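Local coordinates for protein uncharacterized CBS domain-containing proteins (Corynebacterium glutamicum, PDB 2P3H) that is of unknown function, possibly a membrane transport protein that binds flavin adenine dinucleotide, this piece being its CorC_HlyC (transporter-associated) domain, at residues V58-L63 and I80-V85. Sequence-based numbering, arbitrary orientation.
Sequences VIEIPL and ILRITV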
ATOM      1  N   VAL A  58      -3.054 -10.697  -3.828  1.00 34.35           N
ATOM      2  CA  VAL A  58      -1.821  -9.944  -3.579  1.00 35.01           C
ATOM      3  C   VAL A  58      -1.710  -8.878  -4.646  1.00 35.19           C
ATOM      4  O   VAL A  58      -1.820  -9.150  -5.842  1.00 35.39           O
ATOM      5  CB  VAL A  58      -0.573 -10.843  -3.626  1.00 35.20           C
ATOM      6  CG1 VAL A  58       0.717 -10.006  -3.427  1.00 36.71           C
ATOM      7  CG2 VAL A  58      -0.691 -11.962  -2.584  1.00 36.21           C
ATOM      8  N   ILE A  59      -1.517  -7.645  -4.209  1.00 34.72           N
ATOM      9  CA  ILE A  59      -1.473  -6.547  -5.154  1.00 36.02           C
ATOM     10  C   ILE A  59      -0.160  -5.840  -4.879  1.00 35.77           C
ATOM     11  O   ILE A  59       0.135  -5.531  -3.746  1.00 35.08           O
ATOM     12  CB  ILE A  59      -2.639  -5.559  -4.933  1.00 36.54           C
ATOM     13  CG1 ILE A  59      -3.979  -6.229  -5.268  1.00 38.78           C
ATOM     14  CG2 ILE A  59      -2.478  -4.306  -5.786  1.00 37.36           C
ATOM     15  CD1 ILE A  59      -4.652  -6.802  -4.056  1.00 43.87           C
ATOM     16  N   GLU A  60       0.611  -5.593  -5.922  1.00 33.84           N
ATOM     17  CA  GLU A  60       1.876  -4.890  -5.751  1.00 34.71           C
ATOM     18  C   GLU A  60       1.822  -3.487  -6.378  1.00 33.16           C
ATOM     19  O   GLU A  60       1.479  -3.331  -7.529  1.00 32.36           O
ATOM     20  CB  GLU A  60       3.045  -5.751  -6.269  1.00 35.38           C
ATOM     21  CG  GLU A  60       3.239  -7.030  -5.351  1.00 37.32           C
ATOM     22  CD  GLU A  60       4.389  -7.960  -5.744  1.00 39.80           C
ATOM     23  OE1 GLU A  60       5.146  -7.645  -6.725  1.00 39.92           O
ATOM     24  OE2 GLU A  60       4.535  -9.028  -5.051  1.00 39.09           O
ATOM     25  N   ILE A  61       2.133  -2.467  -5.587  1.00 31.84           N
ATOM     26  CA  ILE A  61       2.032  -1.065  -6.027  1.00 33.65           C
ATOM     27  C   ILE A  61       3.413  -0.383  -5.916  1.00 32.33           C
ATOM     28  O   ILE A  61       4.046  -0.386  -4.842  1.00 31.49           O
ATOM     29  CB  ILE A  61       0.975  -0.281  -5.169  1.00 34.38           C
ATOM     30  CG1 ILE A  61      -0.370  -1.042  -5.251  1.00 36.71           C
ATOM     31  CG2 ILE A  61       0.876   1.212  -5.594  1.00 34.18           C
ATOM     32  CD1 ILE A  61      -1.593  -0.348  -4.769  1.00 37.62           C
ATOM     33  N   PRO A  62       3.871   0.215  -7.015  1.00 31.48           N
ATOM     34  CA  PRO A  62       5.124   0.990  -6.991  1.00 30.49           C
ATOM     35  C   PRO A  62       4.972   2.256  -6.162  1.00 30.47           C
ATOM     36  O   PRO A  62       3.924   2.922  -6.228  1.00 30.79           O
ATOM     37  CB  PRO A  62       5.341   1.370  -8.464  1.00 32.02           C
ATOM     38  CG  PRO A  62       4.455   0.440  -9.254  1.00 32.54           C
ATOM     39  CD  PRO A  62       3.264   0.173  -8.361  1.00 32.60           C
ATOM     40  N   LEU A  63       6.021   2.568  -5.418  1.00 30.76           N
ATOM     41  CA  LEU A  63       6.066   3.730  -4.518  1.00 30.99           C
ATOM     42  C   LEU A  63       6.746   4.882  -5.272  1.00 30.91           C
ATOM     43  O   LEU A  63       7.544   4.649  -6.189  1.00 31.66           O
ATOM     44  CB  LEU A  63       6.854   3.364  -3.276  1.00 31.93           C
ATOM     45  CG  LEU A  63       6.093   2.275  -2.507  1.00 34.14           C
ATOM     46  CD1 LEU A  63       6.962   1.676  -1.450  1.00 34.63           C
ATOM     47  CD2 LEU A  63       4.827   2.876  -1.929  1.00 36.99           C
ATOM     48  N   ILE A  80       8.712  -1.316  -4.175  1.00 32.75           N
ATOM     49  CA  ILE A  80       7.363  -1.907  -4.334  1.00 33.52           C
ATOM     50  C   ILE A  80       6.757  -2.195  -2.974  1.00 34.26           C
ATOM     51  O   ILE A  80       7.436  -2.762  -2.116  1.00 35.32           O
ATOM     52  CB  ILE A  80       7.414  -3.230  -5.137  1.00 33.62           C
ATOM     53  CG1 ILE A  80       8.038  -2.999  -6.516  1.00 35.86           C
ATOM     54  CG2 ILE A  80       5.996  -3.849  -5.300  1.00 34.18           C
ATOM     55  CD1 ILE A  80       7.248  -2.030  -7.380  1.00 38.20           C
ATOM     56  N   LEU A  81       5.494  -1.816  -2.807  1.00 33.59           N
ATOM     57  CA  LEU A  81       4.700  -2.198  -1.646  1.00 33.57           C
ATOM     58  C   LEU A  81       3.824  -3.396  -2.039  1.00 33.48           C
ATOM     59  O   LEU A  81       2.970  -3.290  -2.925  1.00 33.39           O
ATOM     60  CB  LEU A  81       3.848  -1.005  -1.183  1.00 34.32           C
ATOM     61  CG  LEU A  81       2.968  -1.250   0.063  1.00 34.59           C
ATOM     62  CD1 LEU A  81       3.873  -1.440   1.294  1.00 34.11           C
ATOM     63  CD2 LEU A  81       2.036  -0.072   0.281  1.00 33.59           C
ATOM     64  N   ARG A  82       4.048  -4.540  -1.392  1.00 31.92           N
ATOM     65  CA  ARG A  82       3.156  -5.684  -1.592  1.00 32.91           C
ATOM     66  C   ARG A  82       2.051  -5.655  -0.546  1.00 33.80           C
ATOM     67  O   ARG A  82       2.343  -5.519   0.669  1.00 34.15           O
ATOM     68  CB  ARG A  82       3.945  -6.984  -1.476  1.00 32.84           C
ATOM     69  CG  ARG A  82       3.054  -8.233  -1.559  1.00 34.73           C
ATOM     70  CD  ARG A  82       3.908  -9.493  -1.281  1.00 37.98           C
ATOM     71  NE  ARG A  82       4.763  -9.769  -2.426  1.00 43.01           N
ATOM     72  CZ  ARG A  82       5.875 -10.509  -2.391  1.00 47.62           C
ATOM     73  NH1 ARG A  82       6.292 -11.049  -1.233  1.00 47.29           N
ATOM     74  NH2 ARG A  82       6.585 -10.697  -3.513  1.00 43.40           N
ATOM     75  N   ILE A  83       0.795  -5.727  -1.007  1.00 33.13           N
ATOM     76  CA  ILE A  83      -0.374  -5.729  -0.132  1.00 34.26           C
ATOM     77  C   ILE A  83      -1.126  -7.041  -0.352  1.00 34.57           C
ATOM     78  O   ILE A  83      -1.431  -7.405  -1.487  1.00 35.03           O
ATOM     79  CB  ILE A  83      -1.311  -4.526  -0.408  1.00 34.10           C
ATOM     80  CG1 ILE A  83      -0.498  -3.233  -0.326  1.00 35.11           C
ATOM     81  CG2 ILE A  83      -2.536  -4.519   0.544  1.00 35.03           C
ATOM     82  CD1 ILE A  83      -0.743  -2.284  -1.448  1.00 42.25           C
ATOM     83  N   THR A  84      -1.380  -7.747   0.741  1.00 35.03           N
ATOM     84  CA  THR A  84      -2.137  -8.998   0.707  1.00 34.26           C
ATOM     85  C   THR A  84      -3.417  -8.792   1.494  1.00 34.45           C
ATOM     86  O   THR A  84      -3.387  -8.331   2.648  1.00 33.40           O
ATOM     87  CB  THR A  84      -1.335 -10.160   1.342  1.00 34.88           C
ATOM     88  OG1 THR A  84      -0.043 -10.252   0.742  1.00 35.29           O
ATOM     89  CG2 THR A  84      -2.098 -11.486   1.176  1.00 33.84           C
ATOM     90  N   VAL A  85      -4.552  -9.122   0.867  1.00 34.39           N
ATOM     91  CA  VAL A  85      -5.852  -8.959   1.495  1.00 34.05           C
ATOM     92  C   VAL A  85      -6.025 -10.130   2.458  1.00 34.98           C
ATOM     93  O   VAL A  85      -6.052 -11.288   2.019  1.00 35.31           O
ATOM     94  CB  VAL A  85      -6.973  -8.975   0.448  1.00 34.82           C
ATOM     95  CG1 VAL A  85      -8.316  -8.868   1.156  1.00 33.93           C
ATOM     96  CG2 VAL A  85      -6.758  -7.841  -0.598  1.00 34.69           C
TER
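I80 buries more surface than any other residue of the contact, and it straddles two neighbours on the opposite strand: CG2 lies 3.6 Å from CB of E60, while CD1 comes 3.7 Å from CA of P62. I83, on the other face, brings CD1 to 3.9 Å from CD1 of I61. Its backbone forms a reciprocal pair with I59, in which I59 N donates to I83 O (2.7 Å) and I83 N donates to I59 O. I61 and L81 form a second such pair of hydrogen bonds, which with the 158° angle between the strands defines an antiparallel ladder. It joins 58-62, outermost strand of the domain's sheet within this chain, to 80-89; helix 41-49 covers the face of I59, I61 and I83 through L44, L45 and H48. On the face of I80, E60 extends beside R82 in a side-on salt bridge in which both R82 nitrogens bond one oxygen: E60 OE2 takes NE at 2.7 Å and NH2 at 3.1 Å. That oxygen lies in the guanidinium plane, yet both nitrogens approach from the same face of the carboxylate, NE 31° out of its plane. V58 CG1, anti to its backbone N (chi1 177°), packs 3.5 Å from CG of R82.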